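Local coordinates for protein glycosyl hydrolase family 26 (Bacteroides ovatus, PDB 4ZXO) that hydrolyses beta-mannan chains such as the backbone of galactomannan, as a family 26 glycoside hydrolase that contributes to galactomannan breakdown, at residues A[164-169]-A[233-238]; A[186-191]-A[227-232]; A[119-124]-A[171-176]. All blocks are in the same frame, centred on the assembly; numbering follows the deposited sequence.

Interaction 1. Residues A[164-169]-A[233-238]; sequences WHEHTG and GTDVYQ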
loop_
_atom_site.group_PDB
_atom_site.type_symbol
_atom_site.label_atom_id
_atom_site.label_comp_id
_atom_site.label_asym_id
_atom_site.label_seq_id
_atom_site.Cartn_x
_atom_site.Cartn_y
_atom_site.Cartn_z
ATOM N N TRP A 164 2.766 -9.050 -3.054
ATOM C CA TRP A 164 3.440 -9.371 -4.334
ATOM C C TRP A 164 3.795 -8.110 -5.107
ATOM O O TRP A 164 3.692 -8.037 -6.342
ATOM C CB TRP A 164 2.561 -10.277 -5.226
ATOM C CG TRP A 164 1.928 -11.444 -4.479
ATOM C CD1 TRP A 164 0.584 -11.745 -4.406
ATOM C CD2 TRP A 164 2.602 -12.413 -3.652
ATOM N NE1 TRP A 164 0.386 -12.839 -3.600
ATOM C CE2 TRP A 164 1.597 -13.267 -3.118
ATOM C CE3 TRP A 164 3.954 -12.620 -3.284
ATOM C CZ2 TRP A 164 1.904 -14.345 -2.286
ATOM C CZ3 TRP A 164 4.249 -13.691 -2.446
ATOM C CH2 TRP A 164 3.225 -14.514 -1.943
ATOM N N HIS A 165 4.221 -7.097 -4.375
ATOM C CA HIS A 165 4.479 -5.787 -4.982
ATOM C C HIS A 165 5.839 -5.719 -5.718
ATOM O O HIS A 165 6.720 -6.559 -5.547
ATOM C CB HIS A 165 4.355 -4.701 -3.887
ATOM C CG HIS A 165 5.407 -4.751 -2.830
ATOM N ND1 HIS A 165 5.602 -5.839 -1.997
ATOM C CD2 HIS A 165 6.260 -3.780 -2.400
ATOM C CE1 HIS A 165 6.572 -5.547 -1.142
ATOM N NE2 HIS A 165 6.973 -4.296 -1.357
ATOM N N GLU A 166 5.986 -4.699 -6.538
ATOM C CA GLU A 166 7.278 -4.399 -7.176
ATOM C C GLU A 166 7.714 -5.592 -7.967
ATOM O O GLU A 166 8.917 -5.941 -8.042
ATOM C CB GLU A 166 8.337 -3.954 -6.143
ATOM C CG GLU A 166 7.947 -2.575 -5.617
ATOM C CD GLU A 166 8.732 -2.040 -4.471
ATOM O OE1 GLU A 166 9.806 -2.563 -4.186
ATOM O OE2 GLU A 166 8.264 -1.030 -3.852
ATOM N N HIS A 167 6.744 -6.207 -8.663
ATOM C CA HIS A 167 7.050 -7.496 -9.286
ATOM C C HIS A 167 7.767 -7.388 -10.619
ATOM O O HIS A 167 8.192 -8.426 -11.179
ATOM C CB HIS A 167 5.763 -8.290 -9.477
ATOM C CG HIS A 167 4.872 -7.704 -10.503
ATOM N ND1 HIS A 167 3.971 -6.688 -10.215
ATOM C CD2 HIS A 167 4.754 -7.971 -11.828
ATOM C CE1 HIS A 167 3.344 -6.361 -11.332
ATOM N NE2 HIS A 167 3.809 -7.114 -12.323
ATOM N N THR A 168 7.925 -6.170 -11.125
ATOM C CA THR A 168 8.722 -6.035 -12.354
ATOM C C THR A 168 10.202 -5.825 -12.059
ATOM O O THR A 168 11.032 -5.765 -12.992
ATOM C CB THR A 168 8.166 -4.901 -13.243
ATOM O OG1 THR A 168 8.019 -3.705 -12.490
ATOM C CG2 THR A 168 6.774 -5.283 -13.760
ATOM N N GLY A 169 10.534 -5.641 -10.784
ATOM C CA GLY A 169 11.928 -5.685 -10.370
ATOM C C GLY A 169 12.241 -7.100 -9.925
ATOM O O GLY A 169 11.361 -7.956 -9.890
ATOM N N GLY A 233 -1.805 0.303 -8.871
ATOM C CA GLY A 233 -0.841 1.177 -8.225
ATOM C C GLY A 233 0.525 1.111 -8.866
ATOM O O GLY A 233 0.788 0.356 -9.829
ATOM N N THR A 234 1.422 1.912 -8.312
ATOM C CA THR A 234 2.832 1.836 -8.718
ATOM C C THR A 234 3.670 2.352 -7.540
ATOM O O THR A 234 3.178 3.149 -6.711
ATOM C CB THR A 234 3.112 2.643 -10.005
ATOM O OG1 THR A 234 4.445 2.368 -10.460
ATOM C CG2 THR A 234 2.995 4.150 -9.715
ATOM N N ASP A 235 4.889 1.837 -7.431
ATOM C CA ASP A 235 5.850 2.279 -6.426
ATOM C C ASP A 235 7.009 2.979 -7.136
ATOM O O ASP A 235 7.766 2.324 -7.876
ATOM C CB ASP A 235 6.424 1.085 -5.613
ATOM C CG ASP A 235 5.401 0.383 -4.750
ATOM O OD1 ASP A 235 4.204 0.773 -4.755
ATOM O OD2 ASP A 235 5.833 -0.590 -4.058
ATOM N N VAL A 236 7.183 4.278 -6.917
ATOM C CA VAL A 236 8.230 5.031 -7.599
ATOM C C VAL A 236 8.827 6.014 -6.609
ATOM O O VAL A 236 8.093 6.869 -6.089
ATOM C CB VAL A 236 7.692 5.829 -8.857
ATOM C CG1 VAL A 236 8.843 6.572 -9.536
ATOM C CG2 VAL A 236 6.910 4.915 -9.826
ATOM N N TYR A 237 10.130 5.863 -6.321
ATOM C CA TYR A 237 10.834 6.766 -5.391
ATOM C C TYR A 237 11.731 7.757 -6.126
ATOM O O TYR A 237 12.167 7.503 -7.250
ATOM C CB TYR A 237 11.693 5.951 -4.400
ATOM C CG TYR A 237 10.851 5.275 -3.336
ATOM C CD1 TYR A 237 10.657 5.855 -2.069
ATOM C CD2 TYR A 237 10.248 4.065 -3.604
ATOM C CE1 TYR A 237 9.886 5.230 -1.106
ATOM C CE2 TYR A 237 9.453 3.433 -2.646
ATOM C CZ TYR A 237 9.264 4.022 -1.410
ATOM O OH TYR A 237 8.485 3.382 -0.468
ATOM N N GLN A 238 12.004 8.892 -5.493
ATOM C CA GLN A 238 12.944 9.813 -6.085
ATOM C C GLN A 238 14.405 9.473 -5.726
ATOM O O GLN A 238 14.797 9.413 -4.550
ATOM C CB GLN A 238 12.670 11.250 -5.664
ATOM C CG GLN A 238 13.759 12.186 -6.254
ATOM C CD GLN A 238 13.430 13.659 -6.061
ATOM O OE1 GLN A 238 12.269 14.080 -6.218
ATOM N NE2 GLN A 238 14.453 14.463 -5.742
#
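Glu-166 and Asp-235 meet through one oxygen each: OE2 of Glu-166 lies 2.5 Å from OD2 of Asp-235, and this is the close-packed spot of the contact. The two side chains cross at about a right angle and their carboxylates are turned 89° against each other. The chain of Glu-166 runs on extended beyond CG (chi2 172°), so that CG already lies 3.3 Å from Asp-235 OD2 and OE2 closes the approach. That OD2 oxygen also faces the rim of His-165, where CD2 approaches it to 3.6 Å in the plane of the ring. Outside the pair, Arg-162 makes a salt bridge to OD2 and Thr-269 a hydrogen bond to OD1 of Asp-235, while Trp-171 binds OE1 of Glu-166.

The contact lies at the C-terminal ends of the strands of a TIM barrel, the end that carries the active site in family 26 enzymes. Here the loop leaving strand 159-162 leans toward the end of strand 231-235. A type I turn from Glu-166 to Gly-169, closed by Gly-169 N to Glu-166 O at 3.2 Å, then leads that loop away from the strand.

Asp-235 and His-165 are buried, whereas on the looser side Glu-166 keeps some access to solvent and the partly exposed Tyr-237 side chain stays 4.8 Å or more from residues 164-169.

Interaction 2. Residues A[186-191]-A[227-232]; sequences TLWRMT and DIIDVL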
loop_
_atom_site.group_PDB
_atom_site.type_symbol
_atom_site.label_atom_id
_atom_site.label_comp_id
_atom_site.label_asym_id
_atom_site.label_seq_id
_atom_site.Cartn_x
_atom_site.Cartn_y
_atom_site.Cartn_z
ATOM N N THR A 186 -0.427 -17.012 -10.901
ATOM C CA THR A 186 -0.946 -18.065 -10.022
ATOM C C THR A 186 -0.786 -17.697 -8.547
ATOM O O THR A 186 -1.671 -18.032 -7.748
ATOM C CB THR A 186 -0.254 -19.395 -10.306
ATOM O OG1 THR A 186 -0.474 -19.711 -11.680
ATOM C CG2 THR A 186 -0.822 -20.525 -9.435
ATOM N N LEU A 187 0.281 -16.976 -8.185
ATOM C CA LEU A 187 0.388 -16.485 -6.794
ATOM C C LEU A 187 -0.828 -15.672 -6.422
ATOM O O LEU A 187 -1.394 -15.818 -5.358
ATOM C CB LEU A 187 1.592 -15.584 -6.566
ATOM C CG LEU A 187 2.937 -16.268 -6.412
ATOM C CD1 LEU A 187 4.014 -15.209 -6.296
ATOM C CD2 LEU A 187 2.896 -17.220 -5.230
ATOM N N TRP A 188 -1.200 -14.776 -7.314
ATOM C CA TRP A 188 -2.364 -13.962 -7.093
ATOM C C TRP A 188 -3.633 -14.779 -7.029
ATOM O O TRP A 188 -4.460 -14.544 -6.134
ATOM C CB TRP A 188 -2.497 -12.942 -8.198
ATOM C CG TRP A 188 -1.677 -11.681 -7.958
ATOM C CD1 TRP A 188 -0.495 -11.326 -8.547
ATOM C CD2 TRP A 188 -2.019 -10.618 -7.062
ATOM N NE1 TRP A 188 -0.087 -10.096 -8.086
ATOM C CE2 TRP A 188 -1.018 -9.626 -7.195
ATOM C CE3 TRP A 188 -3.091 -10.393 -6.176
ATOM C CZ2 TRP A 188 -1.033 -8.444 -6.455
ATOM C CZ3 TRP A 188 -3.116 -9.185 -5.449
ATOM C CH2 TRP A 188 -2.101 -8.231 -5.598
ATOM N N ARG A 189 -3.799 -15.748 -7.924
ATOM C CA ARG A 189 -4.985 -16.574 -7.854
ATOM C C ARG A 189 -5.071 -17.394 -6.570
ATOM O O ARG A 189 -6.157 -17.479 -5.955
ATOM C CB ARG A 189 -5.041 -17.472 -9.076
ATOM C CG ARG A 189 -5.372 -16.651 -10.341
ATOM C CD ARG A 189 -5.966 -17.512 -11.434
ATOM N NE ARG A 189 -5.059 -18.600 -11.735
ATOM C CZ ARG A 189 -4.049 -18.558 -12.620
ATOM N NH1 ARG A 189 -3.311 -19.655 -12.754
ATOM N NH2 ARG A 189 -3.818 -17.470 -13.388
ATOM N N MET A 190 -3.952 -17.974 -6.135
ATOM C CA MET A 190 -3.920 -18.671 -4.824
ATOM C C MET A 190 -4.282 -17.753 -3.681
ATOM O O MET A 190 -5.026 -18.110 -2.784
ATOM C CB MET A 190 -2.529 -19.258 -4.533
ATOM C CG MET A 190 -2.180 -20.429 -5.379
ATOM S SD MET A 190 -0.389 -20.764 -5.364
ATOM C CE MET A 190 -0.065 -21.002 -3.627
ATOM N N THR A 191 -3.738 -16.535 -3.704
ATOM C CA THR A 191 -4.056 -15.581 -2.637
ATOM C C THR A 191 -5.543 -15.254 -2.622
ATOM O O THR A 191 -6.203 -15.314 -1.582
ATOM C CB THR A 191 -3.248 -14.311 -2.845
ATOM O OG1 THR A 191 -1.835 -14.630 -2.882
ATOM C CG2 THR A 191 -3.531 -13.248 -1.737
ATOM N N ASP A 227 -10.942 -9.477 -12.434
ATOM C CA ASP A 227 -11.764 -10.145 -11.427
ATOM C C ASP A 227 -11.014 -10.344 -10.081
ATOM O O ASP A 227 -11.597 -10.797 -9.078
ATOM C CB ASP A 227 -12.214 -11.507 -11.977
ATOM C CG ASP A 227 -11.035 -12.423 -12.325
ATOM O OD1 ASP A 227 -9.970 -11.950 -12.810
ATOM O OD2 ASP A 227 -11.193 -13.642 -12.118
ATOM N N ILE A 228 -9.718 -10.033 -10.073
ATOM C CA ILE A 228 -8.901 -10.179 -8.867
ATOM C C ILE A 228 -8.490 -8.809 -8.338
ATOM O O ILE A 228 -8.585 -8.547 -7.136
ATOM C CB ILE A 228 -7.648 -11.060 -9.171
ATOM C CG1 ILE A 228 -8.113 -12.508 -9.408
ATOM C CG2 ILE A 228 -6.647 -11.003 -8.036
ATOM C CD1 ILE A 228 -7.032 -13.420 -9.901
ATOM N N ILE A 229 -8.017 -7.938 -9.231
ATOM C CA ILE A 229 -7.420 -6.667 -8.815
ATOM C C ILE A 229 -8.499 -5.595 -8.735
ATOM O O ILE A 229 -9.364 -5.500 -9.601
ATOM C CB ILE A 229 -6.316 -6.219 -9.789
ATOM C CG1 ILE A 229 -5.150 -7.258 -9.803
ATOM C CG2 ILE A 229 -5.789 -4.817 -9.387
ATOM C CD1 ILE A 229 -4.481 -7.468 -8.380
ATOM N N ASP A 230 -8.441 -4.799 -7.681
ATOM C CA ASP A 230 -9.357 -3.656 -7.495
ATOM C C ASP A 230 -8.693 -2.290 -7.683
ATOM O O ASP A 230 -9.378 -1.329 -8.040
ATOM C CB ASP A 230 -9.967 -3.705 -6.090
ATOM C CG ASP A 230 -10.693 -4.969 -5.869
ATOM O OD1 ASP A 230 -11.674 -5.201 -6.592
ATOM O OD2 ASP A 230 -10.297 -5.769 -5.027
ATOM N N VAL A 231 -7.383 -2.191 -7.417
ATOM C CA VAL A 231 -6.690 -0.890 -7.452
ATOM C C VAL A 231 -5.408 -1.055 -8.243
ATOM O O VAL A 231 -4.635 -1.988 -7.970
ATOM C CB VAL A 231 -6.330 -0.403 -6.038
ATOM C CG1 VAL A 231 -5.494 0.917 -6.106
ATOM C CG2 VAL A 231 -7.612 -0.283 -5.175
ATOM N N LEU A 232 -5.171 -0.183 -9.208
ATOM C CA LEU A 232 -3.919 -0.198 -9.984
ATOM C C LEU A 232 -2.937 0.797 -9.351
ATOM O O LEU A 232 -3.220 2.001 -9.299
ATOM C CB LEU A 232 -4.175 0.166 -11.459
ATOM C CG LEU A 232 -5.097 -0.814 -12.171
ATOM C CD1 LEU A 232 -5.334 -0.315 -13.634
ATOM C CD2 LEU A 232 -4.565 -2.262 -12.118
#
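Ile-229 sets its CD1 methyl over one face of the Trp-188 indole in a CH-pi contact. The methyl lies 3.7 Å from the centroid of the six-membered ring and 14° off the ring normal, so the carbon sits over the six-membered ring, shifted a little toward CZ3 and CH2. The isoleucine owes this to its bent chain: CG1 stands beside the backbone N, and chi2 of -59° turns CD1 toward the indole, although the CB of Ile-229 does not itself head for the helix.

The remaining apolar contacts come from Ile-228, whose two branches divide the work. CG2 reaches the indole at CE3, 4.1 Å away, while CD1 at the end of the other, extended branch touches the CG methylene of Arg-189 at 3.7 Å. Only the aliphatic root of the arginine is used in this way. Its chain bends at chi3 and brings the guanidinium back over its own helix, one face above Thr-186 CA.

The hydrogen bonds here lie within the helix or run to residues beyond the contact. Leu-187 O takes two bonds from Thr-191, from OG1 at 2.8 Å and from N at 3.0 Å, which arrive from opposite faces of the carbonyl plane; the hydroxyl donor is tilted 35° out of that plane. The indole N-H of Trp-188 is bound by Tyr-184.

Helix 181-197 follows the fourth strand of the barrel, and the two isoleucines belong to the run leading into the sixth, strand 231-235. Between them lies strand 203-207, whose Leu-205 touches both Trp-188 and Ile-228, while Trp-164 meets the same tryptophan edge-to-face and Met-190 turns to helix 132-147.

Interaction 3. Residues A[119-124]-A[171-176]; sequences STVVAS and WFWWGK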
loop_
_atom_site.group_PDB
_atom_site.type_symbol
_atom_site.label_atom_id
_atom_site.label_comp_id
_atom_site.label_asym_id
_atom_site.label_seq_id
_atom_site.Cartn_x
_atom_site.Cartn_y
_atom_site.Cartn_z
ATOM N N SER A 119 15.941 -18.897 -7.734
ATOM C CA SER A 119 14.941 -18.361 -8.655
ATOM C C SER A 119 13.898 -19.409 -8.924
ATOM O O SER A 119 13.193 -19.335 -9.942
ATOM C CB SER A 119 15.611 -17.840 -9.967
ATOM O OG SER A 119 16.484 -16.740 -9.684
ATOM N N THR A 120 13.783 -20.401 -8.042
ATOM C CA THR A 120 12.763 -21.453 -8.231
ATOM C C THR A 120 11.761 -21.507 -7.084
ATOM O O THR A 120 11.056 -22.520 -6.903
ATOM C CB THR A 120 13.414 -22.852 -8.432
ATOM O OG1 THR A 120 14.010 -23.331 -7.225
ATOM C CG2 THR A 120 14.470 -22.790 -9.540
ATOM N N VAL A 121 11.686 -20.412 -6.311
ATOM C CA VAL A 121 10.854 -20.387 -5.130
ATOM C C VAL A 121 9.402 -20.377 -5.498
ATOM O O VAL A 121 8.640 -21.180 -4.931
ATOM C CB VAL A 121 11.183 -19.208 -4.217
ATOM C CG1 VAL A 121 10.285 -19.156 -2.948
ATOM C CG2 VAL A 121 12.636 -19.290 -3.812
ATOM N N VAL A 122 8.999 -19.529 -6.442
ATOM C CA VAL A 122 7.598 -19.491 -6.846
ATOM C C VAL A 122 7.192 -20.854 -7.423
ATOM O O VAL A 122 6.119 -21.352 -7.104
ATOM C CB VAL A 122 7.333 -18.345 -7.862
ATOM C CG1 VAL A 122 5.908 -18.353 -8.348
ATOM C CG2 VAL A 122 7.644 -16.994 -7.193
ATOM N N ALA A 123 8.036 -21.472 -8.252
ATOM C CA ALA A 123 7.706 -22.796 -8.759
ATOM C C ALA A 123 7.381 -23.764 -7.622
ATOM O O ALA A 123 6.483 -24.584 -7.732
ATOM C CB ALA A 123 8.833 -23.367 -9.610
ATOM N N SER A 124 8.121 -23.672 -6.534
ATOM C CA SER A 124 7.932 -24.610 -5.424
ATOM C C SER A 124 6.605 -24.406 -4.661
ATOM O O SER A 124 6.183 -25.290 -3.881
ATOM C CB SER A 124 9.096 -24.518 -4.435
ATOM O OG SER A 124 8.908 -23.502 -3.463
ATOM N N TRP A 171 14.190 -7.882 -6.989
ATOM C CA TRP A 171 14.771 -7.854 -5.660
ATOM C C TRP A 171 13.947 -8.613 -4.623
ATOM O O TRP A 171 14.405 -8.763 -3.482
ATOM C CB TRP A 171 14.976 -6.418 -5.192
ATOM C CG TRP A 171 13.805 -5.527 -5.374
ATOM C CD1 TRP A 171 12.754 -5.359 -4.524
ATOM C CD2 TRP A 171 13.630 -4.595 -6.422
ATOM N NE1 TRP A 171 11.882 -4.412 -5.028
ATOM C CE2 TRP A 171 12.404 -3.924 -6.196
ATOM C CE3 TRP A 171 14.366 -4.289 -7.563
ATOM C CZ2 TRP A 171 11.926 -2.887 -7.024
ATOM C CZ3 TRP A 171 13.858 -3.238 -8.428
ATOM C CH2 TRP A 171 12.643 -2.585 -8.146
ATOM N N PHE A 172 12.747 -9.089 -4.996
ATOM C CA PHE A 172 11.980 -9.984 -4.133
ATOM C C PHE A 172 11.886 -11.368 -4.768
ATOM O O PHE A 172 12.024 -11.505 -5.999
ATOM C CB PHE A 172 10.536 -9.446 -3.935
ATOM C CG PHE A 172 10.475 -8.135 -3.207
ATOM C CD1 PHE A 172 11.217 -7.947 -2.040
ATOM C CD2 PHE A 172 9.651 -7.112 -3.657
ATOM C CE1 PHE A 172 11.105 -6.767 -1.327
ATOM C CE2 PHE A 172 9.554 -5.929 -2.972
ATOM C CZ PHE A 172 10.265 -5.747 -1.799
ATOM N N TRP A 173 11.604 -12.390 -3.953
ATOM C CA TRP A 173 11.644 -13.742 -4.505
ATOM C C TRP A 173 10.497 -14.059 -5.471
ATOM O O TRP A 173 10.539 -15.069 -6.173
ATOM C CB TRP A 173 11.675 -14.795 -3.353
ATOM C CG TRP A 173 10.568 -14.798 -2.367
ATOM C CD1 TRP A 173 10.588 -14.265 -1.082
ATOM C CD2 TRP A 173 9.284 -15.424 -2.520
ATOM N NE1 TRP A 173 9.386 -14.505 -0.462
ATOM C CE2 TRP A 173 8.569 -15.214 -1.315
ATOM C CE3 TRP A 173 8.657 -16.137 -3.573
ATOM C CZ2 TRP A 173 7.268 -15.726 -1.107
ATOM C CZ3 TRP A 173 7.347 -16.636 -3.371
ATOM C CH2 TRP A 173 6.663 -16.421 -2.141
ATOM N N TRP A 174 9.495 -13.163 -5.542
ATOM C CA TRP A 174 8.397 -13.236 -6.525
ATOM C C TRP A 174 8.619 -12.287 -7.703
ATOM O O TRP A 174 7.700 -12.066 -8.477
ATOM C CB TRP A 174 7.069 -12.903 -5.866
ATOM C CG TRP A 174 7.036 -11.531 -5.204
ATOM C CD1 TRP A 174 6.776 -10.328 -5.820
ATOM C CD2 TRP A 174 7.290 -11.228 -3.833
ATOM N NE1 TRP A 174 6.840 -9.293 -4.912
ATOM C CE2 TRP A 174 7.161 -9.813 -3.679
ATOM C CE3 TRP A 174 7.645 -12.008 -2.725
ATOM C CZ2 TRP A 174 7.293 -9.179 -2.444
ATOM C CZ3 TRP A 174 7.878 -11.378 -1.494
ATOM C CH2 TRP A 174 7.675 -9.963 -1.370
ATOM N N GLY A 175 9.823 -11.734 -7.817
ATOM C CA GLY A 175 10.095 -10.747 -8.850
ATOM C C GLY A 175 10.330 -11.302 -10.267
ATOM O O GLY A 175 10.275 -12.536 -10.508
ATOM N N LYS A 176 10.634 -10.393 -11.184
ATOM C CA LYS A 176 10.528 -10.696 -12.633
ATOM C C LYS A 176 11.431 -11.861 -13.080
ATOM O O LYS A 176 10.994 -12.773 -13.836
ATOM C CB LYS A 176 10.847 -9.417 -13.422
ATOM C CG LYS A 176 10.763 -9.558 -14.896
ATOM C CD LYS A 176 9.391 -9.753 -15.323
ATOM C CE LYS A 176 9.226 -9.383 -16.870
ATOM N NZ LYS A 176 10.135 -10.141 -17.810
HETATM O O HOH W 1 11.169 -17.732 -7.269
#
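Val-121 and Val-122 pack against Trp-173, in a type I turn that runs from Phe-172 to Gly-175. Phe-172 opens the turn, its O accepting from Gly-175 N at 2.9 Å. Trp-173 follows and carries most of the contact. With chi1 at 58° its CG stands between the backbone N and the carbonyl carbon, which swings the indole across to the valines. Val-121 CG1 approaches CE3 of the indole to 3.5 Å, whereas Val-122 CG2 comes in at the ring edge, 3.9 Å from CZ3. The carbonyl oxygen of Trp-173 accepts from a water, 2.9 Å away, that in turn accepts from Val-122 N and so bridges the two backbones. Replacing Trp-173 by an alanine would probably open a gap beside both valines and leave Val-104 O without the N-H that it receives from the indole. Trp-174 comes next: its CE3 lies 3.6 Å above one face of the Trp-173 ring, while its CA packs against Val-122 CG2 at 3.9 Å. Its own N-H goes to His-165 O. The contact thus joins the long loops after the third and fourth strands of the TIM barrel, through the start of short helix 121-125.

From the N terminus, interaction 3 opens first, at 119-124 in the connection after strand 97-101. Residues 164-169 open interaction 1 before 171-176 closes interaction 3, so these two cross. Helix 181-197 then starts interaction 2, which closes at 227-232, and 233-238 closes interaction 1 directly afterwards; interaction 2 therefore falls wholly within the span of interaction 1 and follows interaction 3 in series. Trp-164 bridges interactions 1 and 2 through its N-H to Thr-191, Gly-169 O pairs with Lys-176 N between 1 and 3, and Leu-187 packs on Val-122 between 2 and 3. Together they tie the loops after the third and fourth strands, helix 181-197 and strand 231-235 into one side of the barrel.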